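Local coordinates for esterase YbfF (PDB 3BF7), which probably hydrolyses ester and thioester bonds, as an alpha/beta hydrolase whose helical cap and core domain together form the substrate-binding crevice, at residues A[15-20]-A[80-85]; A[7-12]-A[42-47]; A[53-58]-A[170-175]; A[24-29]-A[160-165]. The protein carries 1 engineered substitution. One frame throughout, in Å; residues are numbered along the deposited sequence.

Contact 1. Residues A[15-20]-A[80-85]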
loop_
_atom_site.group_PDB
_atom_site.type_symbol
_atom_site.label_atom_id
_atom_site.label_comp_id
_atom_site.label_asym_id
_atom_site.label_seq_id
_atom_site.Cartn_x
_atom_site.Cartn_y
_atom_site.Cartn_z
ATOM N N ASN A 15 -3.799 -2.110 25.100
ATOM C CA ASN A 15 -2.426 -1.631 25.219
ATOM C C ASN A 15 -1.562 -2.017 24.016
ATOM O O ASN A 15 -0.388 -2.355 24.166
ATOM C CB ASN A 15 -1.799 -2.175 26.508
ATOM C CG ASN A 15 -0.605 -1.359 26.969
ATOM O OD1 ASN A 15 0.376 -1.208 26.245
ATOM N ND2 ASN A 15 -0.687 -0.827 28.183
ATOM N N ASN A 16 -2.149 -1.971 22.823
ATOM C CA ASN A 16 -1.415 -2.294 21.603
ATOM C C ASN A 16 -1.023 -1.010 20.887
ATOM O O ASN A 16 -1.695 0.013 21.017
ATOM C CB ASN A 16 -2.266 -3.131 20.642
ATOM C CG ASN A 16 -2.600 -4.502 21.186
ATOM O OD1 ASN A 16 -1.738 -5.200 21.720
ATOM N ND2 ASN A 16 -3.856 -4.905 21.035
ATOM N N SER A 17 0.064 -1.067 20.126
ATOM C CA SER A 17 0.502 0.094 19.370
ATOM C C SER A 17 -0.548 0.334 18.294
ATOM O O SER A 17 -1.194 -0.604 17.831
ATOM C CB SER A 17 1.848 -0.173 18.691
ATOM O OG SER A 17 2.864 -0.465 19.634
ATOM N N PRO A 18 -0.751 1.598 17.900
ATOM C CA PRO A 18 -1.743 1.871 16.860
ATOM C C PRO A 18 -1.233 1.284 15.547
ATOM O O PRO A 18 -0.034 1.043 15.400
ATOM C CB PRO A 18 -1.803 3.396 16.833
ATOM C CG PRO A 18 -0.405 3.785 17.225
ATOM C CD PRO A 18 -0.112 2.841 18.363
ATOM N N ILE A 19 -2.141 1.050 14.606
ATOM C CA ILE A 19 -1.775 0.499 13.308
ATOM C C ILE A 19 -2.088 1.478 12.185
ATOM O O ILE A 19 -3.207 1.977 12.073
ATOM C CB ILE A 19 -2.518 -0.832 13.029
ATOM C CG1 ILE A 19 -2.061 -1.903 14.027
ATOM C CG2 ILE A 19 -2.268 -1.284 11.588
ATOM C CD1 ILE A 19 -2.774 -3.235 13.878
ATOM N N VAL A 20 -1.078 1.752 11.365
ATOM C CA VAL A 20 -1.215 2.640 10.218
ATOM C C VAL A 20 -1.234 1.749 8.977
ATOM O O VAL A 20 -0.331 0.934 8.785
ATOM C CB VAL A 20 -0.026 3.625 10.124
ATOM C CG1 VAL A 20 -0.156 4.489 8.874
ATOM C CG2 VAL A 20 0.026 4.498 11.370
ATOM N N ILE A 80 1.609 10.627 17.693
ATOM C CA ILE A 80 1.830 9.202 17.918
ATOM C C ILE A 80 3.336 8.958 17.892
ATOM O O ILE A 80 3.994 9.241 16.893
ATOM C CB ILE A 80 1.168 8.352 16.811
ATOM C CG1 ILE A 80 -0.353 8.513 16.871
ATOM C CG2 ILE A 80 1.560 6.888 16.969
ATOM C CD1 ILE A 80 -1.089 7.780 15.769
ATOM N N ASP A 81 3.879 8.432 18.985
ATOM C CA ASP A 81 5.314 8.178 19.067
ATOM C C ASP A 81 5.779 6.983 18.245
ATOM O O ASP A 81 6.828 7.035 17.604
ATOM C CB ASP A 81 5.737 7.982 20.525
ATOM C CG ASP A 81 5.544 9.233 21.362
ATOM O OD1 ASP A 81 6.069 10.298 20.973
ATOM O OD2 ASP A 81 4.871 9.149 22.410
ATOM N N LYS A 82 5.005 5.905 18.268
ATOM C CA LYS A 82 5.372 4.704 17.528
ATOM C C LYS A 82 4.127 3.952 17.086
ATOM O O LYS A 82 3.126 3.914 17.801
ATOM C CB LYS A 82 6.245 3.805 18.409
ATOM C CG LYS A 82 6.743 2.537 17.735
ATOM C CD LYS A 82 7.590 1.700 18.688
ATOM C CE LYS A 82 6.791 1.259 19.907
ATOM N NZ LYS A 82 7.601 0.431 20.847
ATOM N N ALA A 83 4.189 3.353 15.902
ATOM C CA ALA A 83 3.054 2.607 15.387
ATOM C C ALA A 83 3.491 1.399 14.586
ATOM O O ALA A 83 4.633 1.311 14.137
ATOM C CB ALA A 83 2.193 3.509 14.509
ATOM N N THR A 84 2.572 0.455 14.442
ATOM C CA THR A 84 2.805 -0.725 13.631
ATOM C C THR A 84 2.317 -0.290 12.254
ATOM O O THR A 84 1.295 0.388 12.142
ATOM C CB THR A 84 1.984 -1.916 14.152
ATOM O OG1 THR A 84 2.635 -2.448 15.310
ATOM C CG2 THR A 84 1.847 -3.008 13.096
ATOM N N PHE A 85 3.056 -0.656 11.214
ATOM C CA PHE A 85 2.706 -0.273 9.853
ATOM C C PHE A 85 2.423 -1.476 8.972
ATOM O O PHE A 85 3.174 -2.454 8.980
ATOM C CB PHE A 85 3.846 0.532 9.229
ATOM C CG PHE A 85 3.953 1.938 9.747
ATOM C CD1 PHE A 85 3.370 2.992 9.050
ATOM C CD2 PHE A 85 4.636 2.213 10.928
ATOM C CE1 PHE A 85 3.465 4.299 9.520
ATOM C CE2 PHE A 85 4.734 3.518 11.408
ATOM C CZ PHE A 85 4.149 4.561 10.699
HETATM O O HOH W 1 0.459 -2.747 16.880
HETATM O O HOH W 2 3.612 2.252 20.701
#

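Contact 2. Residues A[7-12]-A[42-47]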
loop_
_atom_site.group_PDB
_atom_site.type_symbol
_atom_site.label_atom_id
_atom_site.label_comp_id
_atom_site.label_asym_id
_atom_site.label_seq_id
_atom_site.Cartn_x
_atom_site.Cartn_y
_atom_site.Cartn_z
ATOM N N ALA A 7 -9.082 8.129 10.907
ATOM C CA ALA A 7 -8.685 7.487 12.153
ATOM C C ALA A 7 -9.887 6.944 12.913
ATOM O O ALA A 7 -10.964 7.540 12.905
ATOM C CB ALA A 7 -7.923 8.477 13.026
ATOM N N GLN A 8 -9.696 5.806 13.569
ATOM C CA GLN A 8 -10.762 5.193 14.345
ATOM C C GLN A 8 -10.175 4.598 15.619
ATOM O O GLN A 8 -9.162 3.895 15.587
ATOM C CB GLN A 8 -11.462 4.114 13.517
ATOM C CG GLN A 8 -12.800 3.665 14.078
ATOM C CD GLN A 8 -13.594 2.845 13.080
ATOM O OE1 GLN A 8 -13.149 1.791 12.630
ATOM N NE2 GLN A 8 -14.778 3.333 12.724
ATOM N N THR A 9 -10.811 4.901 16.744
ATOM C CA THR A 9 -10.359 4.417 18.041
ATOM C C THR A 9 -10.707 2.948 18.254
ATOM O O THR A 9 -11.765 2.482 17.837
ATOM C CB THR A 9 -10.980 5.254 19.174
ATOM O OG1 THR A 9 -10.621 6.629 18.996
ATOM C CG2 THR A 9 -10.481 4.776 20.530
ATOM N N ALA A 10 -9.799 2.224 18.902
ATOM C CA ALA A 10 -10.002 0.809 19.184
ATOM C C ALA A 10 -11.307 0.609 19.942
ATOM O O ALA A 10 -11.641 1.388 20.838
ATOM C CB ALA A 10 -8.838 0.271 20.005
ATOM N N GLN A 11 -12.044 -0.434 19.581
ATOM C CA GLN A 11 -13.313 -0.728 20.236
ATOM C C GLN A 11 -13.070 -1.304 21.626
ATOM O O GLN A 11 -13.976 -1.347 22.462
ATOM C CB GLN A 11 -14.122 -1.713 19.390
ATOM C CG GLN A 11 -14.469 -1.181 18.006
ATOM C CD GLN A 11 -15.210 -2.193 17.154
ATOM O OE1 GLN A 11 -15.556 -1.917 16.006
ATOM N NE2 GLN A 11 -15.456 -3.372 17.713
ATOM N N ASN A 12 -11.836 -1.738 21.863
ATOM C CA ASN A 12 -11.435 -2.313 23.143
ATOM C C ASN A 12 -9.982 -1.938 23.429
ATOM O O ASN A 12 -9.131 -2.020 22.544
ATOM C CB ASN A 12 -11.564 -3.838 23.099
ATOM C CG ASN A 12 -12.964 -4.298 22.749
ATOM O OD1 ASN A 12 -13.906 -4.097 23.514
ATOM N ND2 ASN A 12 -13.108 -4.920 21.584
ATOM N N ASP A 42 -9.204 -4.162 18.445
ATOM C CA ASP A 42 -8.230 -4.037 19.521
ATOM C C ASP A 42 -7.043 -3.107 19.250
ATOM O O ASP A 42 -6.017 -3.194 19.925
ATOM C CB ASP A 42 -7.726 -5.429 19.916
ATOM C CG ASP A 42 -7.233 -6.236 18.730
ATOM O OD1 ASP A 42 -7.512 -5.848 17.575
ATOM O OD2 ASP A 42 -6.576 -7.275 18.958
ATOM N N HIS A 43 -7.182 -2.219 18.268
ATOM C CA HIS A 43 -6.120 -1.261 17.947
ATOM C C HIS A 43 -6.711 0.041 17.444
ATOM O O HIS A 43 -7.780 0.046 16.839
ATOM C CB HIS A 43 -5.212 -1.735 16.803
ATOM C CG HIS A 43 -4.537 -3.044 17.036
ATOM N ND1 HIS A 43 -5.173 -4.251 16.849
ATOM C CD2 HIS A 43 -3.265 -3.338 17.395
ATOM C CE1 HIS A 43 -4.320 -5.234 17.079
ATOM N NE2 HIS A 43 -3.156 -4.707 17.412
ATOM N N ASN A 44 -6.009 1.143 17.688
ATOM C CA ASN A 44 -6.441 2.408 17.119
ATOM C C ASN A 44 -5.945 2.228 15.688
ATOM O O ASN A 44 -4.863 1.672 15.472
ATOM C CB ASN A 44 -5.732 3.602 17.761
ATOM C CG ASN A 44 -6.281 3.940 19.129
ATOM O OD1 ASN A 44 -7.400 3.558 19.473
ATOM N ND2 ASN A 44 -5.504 4.677 19.912
ATOM N N ILE A 45 -6.732 2.673 14.717
ATOM C CA ILE A 45 -6.364 2.526 13.315
ATOM C C ILE A 45 -6.241 3.866 12.610
ATOM O O ILE A 45 -7.005 4.795 12.880
ATOM C CB ILE A 45 -7.423 1.698 12.548
ATOM C CG1 ILE A 45 -7.589 0.321 13.194
ATOM C CG2 ILE A 45 -7.032 1.578 11.082
ATOM C CD1 ILE A 45 -6.344 -0.527 13.183
ATOM N N ILE A 46 -5.266 3.957 11.710
ATOM C CA ILE A 46 -5.060 5.155 10.909
ATOM C C ILE A 46 -4.903 4.701 9.461
ATOM O O ILE A 46 -3.939 4.010 9.118
ATOM C CB ILE A 46 -3.788 5.941 11.315
ATOM C CG1 ILE A 46 -3.874 6.391 12.777
ATOM C CG2 ILE A 46 -3.623 7.156 10.404
ATOM C CD1 ILE A 46 -3.501 5.319 13.777
ATOM N N GLN A 47 -5.866 5.060 8.622
ATOM C CA GLN A 47 -5.820 4.719 7.205
ATOM C C GLN A 47 -5.401 5.987 6.474
ATOM O O GLN A 47 -6.063 7.015 6.592
ATOM C CB GLN A 47 -7.198 4.261 6.724
ATOM C CG GLN A 47 -7.625 2.912 7.291
ATOM C CD GLN A 47 -9.099 2.623 7.095
ATOM O OE1 GLN A 47 -9.871 2.601 8.055
ATOM N NE2 GLN A 47 -9.502 2.402 5.851
#

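Contact 3. Residues A[53-58]-A[170-175]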
loop_
_atom_site.group_PDB
_atom_site.type_symbol
_atom_site.label_atom_id
_atom_site.label_comp_id
_atom_site.label_asym_id
_atom_site.label_seq_id
_atom_site.Cartn_x
_atom_site.Cartn_y
_atom_site.Cartn_z
ATOM N N HIS A 53 -2.601 10.580 -4.106
ATOM C CA HIS A 53 -3.707 9.622 -4.145
ATOM C C HIS A 53 -4.848 10.126 -3.264
ATOM O O HIS A 53 -4.637 10.948 -2.367
ATOM C CB HIS A 53 -3.271 8.239 -3.637
ATOM C CG HIS A 53 -2.230 7.582 -4.489
ATOM N ND1 HIS A 53 -2.496 6.518 -5.327
ATOM C CD2 HIS A 53 -0.918 7.864 -4.649
ATOM C CE1 HIS A 53 -1.390 6.173 -5.964
ATOM N NE2 HIS A 53 -0.419 6.974 -5.569
ATOM N N GLY A 54 -6.050 9.617 -3.526
ATOM C CA GLY A 54 -7.211 9.993 -2.739
ATOM C C GLY A 54 -7.351 11.486 -2.567
ATOM O O GLY A 54 -7.309 12.231 -3.547
ATOM N N LEU A 55 -7.524 11.924 -1.324
ATOM C CA LEU A 55 -7.656 13.342 -1.045
ATOM C C LEU A 55 -6.430 13.903 -0.328
ATOM O O LEU A 55 -6.512 14.918 0.362
ATOM C CB LEU A 55 -8.948 13.619 -0.261
ATOM C CG LEU A 55 -10.232 13.436 -1.090
ATOM C CD1 LEU A 55 -11.449 13.593 -0.193
ATOM C CD2 LEU A 55 -10.281 14.441 -2.243
ATOM N N SER A 56 -5.291 13.234 -0.483
ATOM C CA SER A 56 -4.053 13.745 0.092
ATOM C C SER A 56 -3.502 14.802 -0.865
ATOM O O SER A 56 -3.907 14.877 -2.028
ATOM C CB SER A 56 -3.023 12.627 0.284
ATOM O OG SER A 56 -3.101 12.118 1.603
ATOM N N PRO A 57 -2.578 15.642 -0.387
ATOM C CA PRO A 57 -2.004 16.683 -1.243
ATOM C C PRO A 57 -1.253 16.134 -2.454
ATOM O O PRO A 57 -0.820 14.974 -2.465
ATOM C CB PRO A 57 -1.068 17.434 -0.296
ATOM C CG PRO A 57 -1.701 17.230 1.050
ATOM C CD PRO A 57 -2.087 15.771 0.995
ATOM N N ARG A 58 -1.112 16.981 -3.472
ATOM C CA ARG A 58 -0.386 16.637 -4.692
ATOM C C ARG A 58 1.001 17.243 -4.595
ATOM O O ARG A 58 1.182 18.338 -4.058
ATOM C CB ARG A 58 -1.063 17.213 -5.938
ATOM C CG ARG A 58 -2.236 16.422 -6.493
ATOM C CD ARG A 58 -3.495 16.663 -5.700
ATOM N NE ARG A 58 -3.836 15.518 -4.867
ATOM C CZ ARG A 58 -4.371 14.391 -5.323
ATOM N NH1 ARG A 58 -4.630 14.247 -6.617
ATOM N NH2 ARG A 58 -4.657 13.409 -4.482
ATOM N N GLU A 170 -13.802 12.593 -12.239
ATOM C CA GLU A 170 -12.381 12.901 -12.151
ATOM C C GLU A 170 -11.644 11.825 -11.369
ATOM O O GLU A 170 -12.223 11.177 -10.497
ATOM C CB GLU A 170 -12.173 14.250 -11.456
ATOM C CG GLU A 170 -12.661 15.455 -12.243
ATOM C CD GLU A 170 -11.859 15.687 -13.505
ATOM O OE1 GLU A 170 -10.620 15.819 -13.405
ATOM O OE2 GLU A 170 -12.464 15.738 -14.597
ATOM N N TRP A 171 -10.368 11.632 -11.691
ATOM C CA TRP A 171 -9.555 10.653 -10.983
ATOM C C TRP A 171 -9.010 11.302 -9.721
ATOM O O TRP A 171 -8.512 12.426 -9.759
ATOM C CB TRP A 171 -8.389 10.181 -11.855
ATOM C CG TRP A 171 -8.822 9.383 -13.038
ATOM C CD1 TRP A 171 -8.797 9.773 -14.347
ATOM C CD2 TRP A 171 -9.369 8.064 -13.018
ATOM N NE1 TRP A 171 -9.297 8.773 -15.145
ATOM C CE2 TRP A 171 -9.656 7.712 -14.356
ATOM C CE3 TRP A 171 -9.647 7.142 -12.000
ATOM C CZ2 TRP A 171 -10.206 6.474 -14.703
ATOM C CZ3 TRP A 171 -10.194 5.911 -12.345
ATOM C CH2 TRP A 171 -10.467 5.590 -13.686
ATOM N N ARG A 172 -9.109 10.593 -8.601
ATOM C CA ARG A 172 -8.613 11.106 -7.330
ATOM C C ARG A 172 -7.089 11.155 -7.319
ATOM O O ARG A 172 -6.496 12.037 -6.694
ATOM C CB ARG A 172 -9.127 10.241 -6.173
ATOM C CG ARG A 172 -10.576 10.532 -5.766
ATOM C CD ARG A 172 -10.661 11.868 -5.040
ATOM N NE ARG A 172 -12.015 12.411 -4.919
ATOM C CZ ARG A 172 -12.855 12.157 -3.920
ATOM N NH1 ARG A 172 -12.503 11.351 -2.927
ATOM N NH2 ARG A 172 -14.045 12.744 -3.897
ATOM N N PHE A 173 -6.452 10.208 -8.005
ATOM C CA PHE A 173 -4.996 10.202 -8.044
ATOM C C PHE A 173 -4.449 11.150 -9.113
ATOM O O PHE A 173 -5.136 11.493 -10.078
ATOM C CB PHE A 173 -4.444 8.770 -8.206
ATOM C CG PHE A 173 -5.201 7.907 -9.179
ATOM C CD1 PHE A 173 -5.220 8.205 -10.535
ATOM C CD2 PHE A 173 -5.871 6.768 -8.735
ATOM C CE1 PHE A 173 -5.888 7.376 -11.439
ATOM C CE2 PHE A 173 -6.539 5.937 -9.629
ATOM C CZ PHE A 173 -6.548 6.243 -10.982
ATOM N N ASN A 174 -3.209 11.583 -8.906
ATOM C CA ASN A 174 -2.517 12.537 -9.776
ATOM C C ASN A 174 -1.848 11.813 -10.939
ATOM O O ASN A 174 -0.661 11.490 -10.881
ATOM C CB ASN A 174 -1.474 13.275 -8.935
ATOM C CG ASN A 174 -0.917 14.496 -9.625
ATOM O OD1 ASN A 174 -1.134 14.711 -10.815
ATOM N ND2 ASN A 174 -0.181 15.305 -8.873
ATOM N N VAL A 175 -2.605 11.588 -12.007
ATOM C CA VAL A 175 -2.102 10.839 -13.150
ATOM C C VAL A 175 -0.788 11.310 -13.778
ATOM O O VAL A 175 0.124 10.506 -13.962
ATOM C CB VAL A 175 -3.189 10.716 -14.244
ATOM C CG1 VAL A 175 -2.689 9.834 -15.381
ATOM C CG2 VAL A 175 -4.460 10.125 -13.639
#

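Contact 4. Residues A[24-29]-A[160-165]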
loop_
_atom_site.group_PDB
_atom_site.type_symbol
_atom_site.label_atom_id
_atom_site.label_comp_id
_atom_site.label_asym_id
_atom_site.label_seq_id
_atom_site.Cartn_x
_atom_site.Cartn_y
_atom_site.Cartn_z
ATOM N N GLY A 24 -1.558 0.835 -1.983
ATOM C CA GLY A 24 -0.629 0.802 -3.102
ATOM C C GLY A 24 -0.961 1.753 -4.239
ATOM O O GLY A 24 -1.892 2.557 -4.146
ATOM N N LEU A 25 -0.193 1.656 -5.322
ATOM C CA LEU A 25 -0.379 2.521 -6.479
ATOM C C LEU A 25 -1.810 2.503 -7.012
ATOM O O LEU A 25 -2.418 1.440 -7.177
ATOM C CB LEU A 25 0.596 2.124 -7.594
ATOM C CG LEU A 25 0.591 3.012 -8.845
ATOM C CD1 LEU A 25 1.020 4.436 -8.500
ATOM C CD2 LEU A 25 1.524 2.413 -9.882
ATOM N N PHE A 26 -2.327 3.703 -7.277
ATOM C CA PHE A 26 -3.682 3.929 -7.782
ATOM C C PHE A 26 -4.757 3.622 -6.744
ATOM O O PHE A 26 -5.946 3.646 -7.052
ATOM C CB PHE A 26 -3.951 3.122 -9.063
ATOM C CG PHE A 26 -3.107 3.537 -10.241
ATOM C CD1 PHE A 26 -3.102 4.857 -10.692
ATOM C CD2 PHE A 26 -2.327 2.600 -10.912
ATOM C CE1 PHE A 26 -2.330 5.232 -11.793
ATOM C CE2 PHE A 26 -1.556 2.968 -12.012
ATOM C CZ PHE A 26 -1.557 4.283 -12.452
ATOM N N GLY A 27 -4.337 3.347 -5.512
ATOM C CA GLY A 27 -5.294 3.064 -4.457
ATOM C C GLY A 27 -5.661 4.299 -3.653
ATOM O O GLY A 27 -5.337 5.430 -4.029
ATOM N N SER A 28 -6.347 4.067 -2.537
ATOM C CA SER A 28 -6.790 5.126 -1.636
ATOM C C SER A 28 -6.949 4.501 -0.255
ATOM O O SER A 28 -6.876 3.276 -0.113
ATOM C CB SER A 28 -8.122 5.705 -2.104
ATOM O OG SER A 28 -9.129 4.711 -2.066
ATOM N N LEU A 29 -7.198 5.332 0.753
ATOM C CA LEU A 29 -7.301 4.835 2.120
ATOM C C LEU A 29 -8.369 3.781 2.371
ATOM O O LEU A 29 -8.307 3.068 3.369
ATOM C CB LEU A 29 -7.455 6.005 3.101
ATOM C CG LEU A 29 -8.705 6.886 3.081
ATOM C CD1 LEU A 29 -9.877 6.160 3.722
ATOM C CD2 LEU A 29 -8.413 8.171 3.840
ATOM N N GLN A 160 -12.562 -2.353 -11.191
ATOM C CA GLN A 160 -13.359 -1.872 -10.066
ATOM C C GLN A 160 -12.499 -1.203 -9.001
ATOM O O GLN A 160 -12.925 -0.230 -8.380
ATOM C CB GLN A 160 -14.173 -3.022 -9.467
ATOM C CG GLN A 160 -15.206 -3.587 -10.436
ATOM C CD GLN A 160 -16.218 -2.546 -10.890
ATOM O OE1 GLN A 160 -16.719 -2.599 -12.014
ATOM N NE2 GLN A 160 -16.534 -1.602 -10.012
ATOM N N PHE A 161 -11.292 -1.718 -8.792
ATOM C CA PHE A 161 -10.369 -1.141 -7.821
ATOM C C PHE A 161 -10.033 0.287 -8.250
ATOM O O PHE A 161 -10.114 1.221 -7.453
ATOM C CB PHE A 161 -9.097 -1.993 -7.754
ATOM C CG PHE A 161 -7.897 -1.260 -7.228
ATOM C CD1 PHE A 161 -7.842 -0.822 -5.907
ATOM C CD2 PHE A 161 -6.817 -1.000 -8.065
ATOM C CE1 PHE A 161 -6.724 -0.134 -5.434
ATOM C CE2 PHE A 161 -5.697 -0.316 -7.601
ATOM C CZ PHE A 161 -5.652 0.118 -6.281
ATOM N N LEU A 162 -9.667 0.453 -9.515
ATOM C CA LEU A 162 -9.328 1.770 -10.034
ATOM C C LEU A 162 -10.506 2.732 -9.938
ATOM O O LEU A 162 -10.336 3.897 -9.580
ATOM C CB LEU A 162 -8.872 1.658 -11.492
ATOM C CG LEU A 162 -7.572 0.879 -11.718
ATOM C CD1 LEU A 162 -7.361 0.657 -13.206
ATOM C CD2 LEU A 162 -6.400 1.637 -11.110
ATOM N N LEU A 163 -11.701 2.238 -10.249
ATOM C CA LEU A 163 -12.895 3.071 -10.217
ATOM C C LEU A 163 -13.252 3.610 -8.836
ATOM O O LEU A 163 -14.030 4.560 -8.725
ATOM C CB LEU A 163 -14.078 2.312 -10.825
ATOM C CG LEU A 163 -13.976 2.131 -12.343
ATOM C CD1 LEU A 163 -15.120 1.259 -12.839
ATOM C CD2 LEU A 163 -14.012 3.495 -13.026
ATOM N N LYS A 164 -12.692 3.021 -7.784
ATOM C CA LYS A 164 -12.953 3.520 -6.441
ATOM C C LYS A 164 -12.426 4.952 -6.375
ATOM O O LYS A 164 -12.877 5.753 -5.556
ATOM C CB LYS A 164 -12.239 2.663 -5.394
ATOM C CG LYS A 164 -12.777 1.248 -5.258
ATOM C CD LYS A 164 -14.194 1.240 -4.714
ATOM C CE LYS A 164 -14.666 -0.179 -4.439
ATOM N NZ LYS A 164 -15.999 -0.192 -3.776
ATOM N N SER A 165 -11.472 5.266 -7.251
ATOM C CA SER A 165 -10.877 6.595 -7.301
ATOM C C SER A 165 -11.470 7.487 -8.390
ATOM O O SER A 165 -10.933 8.555 -8.678
ATOM C CB SER A 165 -9.361 6.484 -7.490
ATOM O OG SER A 165 -8.736 6.010 -6.311
HETATM O O HOH W 3 -8.529 3.267 -6.309
HETATM O O HOH W 4 -6.568 7.529 -5.393
#

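Contact 1. Residues A[15-20]-A[80-85]
Two backbone hydrogen bonds fix the parallel pairing of strands 19-22 and 83-88 where both begin. Thr84 N gives its hydrogen to Pro18 O at 2.8 Å, and Val20 N gives its own to Thr84 O, also at 2.8 Å; both are nearly straight at the hydrogen (165° and 169°), and both donors lie nearly along the C=O axis. Thr84 uses its N and its O on the same neighbour, while Ile19, between Pro18 and Val20, turns its N and O the other way, to Asn44 and Ile46. Pro18, which has no N-H to give, lays CG 3.7 Å from Ile80 CG2, tip to tip. Ser17 OG bonds to Asp107 and takes a hydrogen from a water, whereas Thr84 OG1 has a weak bond with Lys108 N and lies 2.7 Å from a second water that donates to Ser17 O. On the face of Val20 and Phe85 these side chains run alongside each other, with Val20 CB 3.6 Å from Phe85 CE1, and Leu75 of helix 64-78 covers both. Ile19 CG1 meets Thr84 CB on the other face. Parallel strands packed under a helix are typical of the alpha/beta hydrolase central sheet.

Contact 2. Residues A[7-12]-A[42-47]
Ala7 is the non-hydrogen-bonded partner of Ile46, its CA 3.3 Å from Ile45 O in a CA-H...O contact. Gln8 follows as the hydrogen-bonded partner of Ile45. Gln8 N donates to Ile45 O at 3.0 Å, and Ile45 N returns a straighter bond to Gln8 O at 2.9 Å, with 174° at the hydrogen. At Thr9 the regular strand has ended; Thr9 CG2 lies alongside the Asn44 amide, 3.5 Å from its OD1. That oxygen then replaces a main-chain acceptor: Ala10 N gives its hydrogen to Asn44 OD1 at 2.8 Å, approaching in the plane of the amide carbonyl and nearly straight at 171°. Asn44 CG stands anti to its own carbonyl carbon (chi1 -77°), which lets OD1 reach across to that N-H. Ala10 CB meanwhile presses on the backbone of His43, 3.3 Å from His43 O. Asn12 closes the segment with its carbonyl O near Asp42 CA, while its ND2 bonds to Asn41 O. Ile45, on the face it shares with Gln8, packs against Ala36 and Leu39 of helix 33-39. This is the antiparallel edge of a mixed sheet: strand 5-8 is outermost, running against strand 45-48 in the alpha/beta hydrolase fold.

Contact 3. Residues A[53-58]-A[170-175]
Where the core domain meets what is probably the helical cap, the loop after strand 45-48 lies against the chain leading from strand 170-171 into helix 175-180. Arg58 makes the polar link. Its side chain bends at chi2 and chi3, which brings the guanidinium back over its own loop, and NH1 donates to Arg172 O at 2.9 Å, near the guanidinium plane. NH2 adds a weak bond to the same oxygen. From the side, NE and NH2 hold Ser56 O, NE at 2.9 Å, and that oxygen sits 4° out of the guanidinium plane; two carbonyls, one from each segment, thus fix the group's rotation. Arg58 CG slides past the Asn174 amide, 3.3 Å from ND2, with guanidinium and amide nearly parallel. Leu55 lies over one face of the Arg172 guanidinium, toward its rim, with CG 3.6 Å from NH1. Gly54 takes a positive phi of 49° in a type II' turn closed by Ser56 N to His53 O at 3.0 Å. His53 crosses Phe173 obliquely, ND1 4.1 Å from Phe173 CB. Asn174, centre of an inverse gamma turn, occupies the N-cap position of helix 175-180. Turn against turn, this is a probable cap-to-core interface of an alpha/beta hydrolase.

Contact 4. Residues A[24-29]-A[160-165]
Helix 156-163, probably part of the helical cap, rests here on the loop that follows strand 19-22 of the alpha/beta hydrolase core, and Phe161 and Phe26 carry the largest shares of the contact. From CB the Phe161 chain leaves with CG anti to the backbone N (chi1 158°), which sends the ring toward the loop. CE2 lies 3.7 Å from Leu25 O, the oxygen sitting at the ring edge and in its plane, while CE1 approaches Gly27 CA at 3.6 Å. The tip, CZ, lies 3.5 Å from Gly27 CA, where the glycine has no side chain in the way. The loop is held in shape by a type II turn from Gly24 to Gly27, with Phe26 at a positive phi of 70°. Alongside, Leu162 CD2 touches Phe26 CB at 3.5 Å; the Phe26 ring then runs on to meet Phe173 and Phe128 edge-to-face. Polar atoms are joined through water rather than directly. One water donates to Phe26 O and to Phe161 O and accepts from Ser165 OG, so it bonds loop and helix together while standing over one face of the Phe161 ring. A second donates to Gly27 O and also to Ser165 OG, each at 2.8 Å.

How the contacts relate
Contacts 1 and 2 build the central sheet: strand 45-48 of contact 2 neighbours strand 19-22 of contact 1, and Ile19 bonds to Asn44 and Ile46, so four adjacent strands are joined. Contact 1 is more buried than contact 2 at the sheet edge. Contacts 3 and 4 join core loops to probable cap elements and meet through a probable hydrogen bond, Arg172 N to Ser165 O. Contact 4 lies nearest the chain's centre, about 10 Å between centres, with no exposed residue touching; contact 3 has one. Backbone bonds dominate in the sheet, a guanidinium in contact 3, waters and an aromatic ring in contact 4. Another probable hydrogen bond, Gln47 NE2 to Leu29 O, links contacts 2 and 4.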